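Petrobactin biosynthesis protein AsbB (Bacillus anthracis, PDB 3TO3) catalyses the ATP-dependent condensation of spermidine with citryl-spermidine intermediates, a step in the biosynthesis of the siderophore petrobactin. Local coordinates at residues L414-Q419 with I538-E542. Numbering follows the deposited sequence.
Sequences LRLLIQ and IVVEE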
# COMPACT_ATOMS: atom_id res chain seq x y z
N LEU B 414 -18.96 -21.88 -35.27
CA LEU B 414 -17.51 -21.91 -35.02
C LEU B 414 -16.71 -21.64 -36.31
O LEU B 414 -15.73 -20.91 -36.29
CB LEU B 414 -17.11 -23.24 -34.38
CG LEU B 414 -15.64 -23.49 -34.08
CD1 LEU B 414 -15.06 -22.44 -33.11
CD2 LEU B 414 -15.48 -24.90 -33.54
N ARG B 415 -17.13 -22.20 -37.43
CA ARG B 415 -16.48 -21.87 -38.69
C ARG B 415 -16.58 -20.38 -39.05
O ARG B 415 -15.58 -19.76 -39.38
CB ARG B 415 -17.04 -22.69 -39.83
CG ARG B 415 -16.78 -24.15 -39.68
CD ARG B 415 -17.16 -24.88 -40.96
NE ARG B 415 -16.79 -26.28 -40.86
CZ ARG B 415 -15.59 -26.74 -41.18
NH1 ARG B 415 -14.65 -25.91 -41.62
NH2 ARG B 415 -15.32 -28.04 -41.07
N LEU B 416 -17.79 -19.82 -38.99
CA LEU B 416 -17.90 -18.37 -39.22
C LEU B 416 -17.01 -17.59 -38.28
O LEU B 416 -16.44 -16.59 -38.70
CB LEU B 416 -19.32 -17.88 -39.08
CG LEU B 416 -20.12 -18.27 -40.29
CD1 LEU B 416 -21.60 -18.51 -39.91
CD2 LEU B 416 -19.92 -17.19 -41.37
N LEU B 417 -16.92 -18.02 -37.02
CA LEU B 417 -16.17 -17.27 -36.03
C LEU B 417 -14.70 -17.25 -36.43
O LEU B 417 -14.08 -16.20 -36.48
CB LEU B 417 -16.34 -17.87 -34.62
CG LEU B 417 -15.52 -17.10 -33.57
CD1 LEU B 417 -16.08 -15.67 -33.26
CD2 LEU B 417 -15.36 -17.92 -32.28
N ILE B 418 -14.16 -18.43 -36.71
CA ILE B 418 -12.79 -18.57 -37.12
C ILE B 418 -12.54 -17.74 -38.40
O ILE B 418 -11.54 -17.00 -38.48
CB ILE B 418 -12.46 -20.05 -37.42
CG1 ILE B 418 -12.73 -20.94 -36.18
CG2 ILE B 418 -11.06 -20.21 -37.87
CD1 ILE B 418 -12.06 -20.47 -34.97
N GLN B 419 -13.46 -17.83 -39.37
CA GLN B 419 -13.27 -17.16 -40.67
C GLN B 419 -13.25 -15.65 -40.56
O GLN B 419 -12.52 -15.00 -41.28
CB GLN B 419 -14.31 -17.58 -41.71
CG GLN B 419 -14.22 -19.02 -42.13
CD GLN B 419 -15.03 -19.31 -43.38
OE1 GLN B 419 -15.86 -18.50 -43.82
NE2 GLN B 419 -14.79 -20.47 -43.98
N ILE B 538 -11.22 -28.14 -37.07
CA ILE B 538 -11.91 -27.09 -37.80
C ILE B 538 -11.01 -25.89 -37.96
O ILE B 538 -10.99 -25.24 -39.00
CB ILE B 538 -13.21 -26.67 -37.13
CG1 ILE B 538 -14.30 -27.71 -37.46
CG2 ILE B 538 -13.62 -25.28 -37.61
CD1 ILE B 538 -15.56 -27.55 -36.68
N VAL B 539 -10.25 -25.61 -36.90
CA VAL B 539 -9.31 -24.51 -36.92
C VAL B 539 -8.26 -24.75 -38.01
O VAL B 539 -8.01 -23.86 -38.83
CB VAL B 539 -8.68 -24.27 -35.54
CG1 VAL B 539 -7.57 -23.22 -35.65
CG2 VAL B 539 -9.75 -23.80 -34.57
N VAL B 540 -7.67 -25.94 -38.03
CA VAL B 540 -6.76 -26.27 -39.12
C VAL B 540 -7.38 -26.12 -40.54
O VAL B 540 -6.82 -25.44 -41.40
CB VAL B 540 -6.14 -27.65 -38.92
CG1 VAL B 540 -5.30 -28.03 -40.11
CG2 VAL B 540 -5.30 -27.64 -37.66
N GLU B 541 -8.55 -26.71 -40.78
CA GLU B 541 -9.19 -26.60 -42.08
C GLU B 541 -9.32 -25.14 -42.53
O GLU B 541 -9.01 -24.79 -43.69
CB GLU B 541 -10.57 -27.24 -42.08
CG GLU B 541 -10.59 -28.75 -42.08
CD GLU B 541 -11.99 -29.32 -41.81
OE1 GLU B 541 -12.99 -28.71 -42.22
OE2 GLU B 541 -12.09 -30.39 -41.17
N GLU B 542 -9.80 -24.29 -41.61
CA GLU B 542 -10.00 -22.89 -41.93
C GLU B 542 -8.72 -22.12 -42.25
O GLU B 542 -8.70 -21.28 -43.15
CB GLU B 542 -10.80 -22.19 -40.84
CG GLU B 542 -12.15 -22.79 -40.73
CD GLU B 542 -12.95 -22.66 -42.00
OE1 GLU B 542 -12.54 -21.87 -42.89
OE2 GLU B 542 -13.99 -23.34 -42.11
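A salt-bridge network of R415, E541 and E542 joins helix segments 414-419 and 538-542, whose axes cross at -48°. The R415 chain runs extended from CG to NE and presents its NH1/NH2 end to both carboxylates, which lie at the guanidinium edge. R415 NH2 donates to the syn side of E541 OE1 at 2.7 Å in a fairly straight bond (160°), while R415 NH1 reaches the anti side of E542 OE2, also at 2.7 Å but more bent; both approaches are tilted out of the carboxylate planes. A weak second bond joins R415 NH1 to E541 OE1, and NE pairs with E411 one turn earlier, which probably helps fix the guanidinium's rotation. Helices 410-432 and 532-547 belong to the FhuF-like region of this IucA/IucC-family synthetase, and helix 591-600 packs against the second. E542 bends at chi2 (-60°), which places its carboxylate beside R415 and Q419, whose NE2 donates to E542 OE1 at 2.9 Å from above the carboxylate plane. Both oxygens of the buried E542 carboxylate thus have a donor, consistent with a charged acid. I538 CG1 lies 3.8 Å from R415 NH2, over one guanidinium face. I418 CG2 packs against E542 CB at 3.6 Å, and L414 CD2 touches I538 CD1.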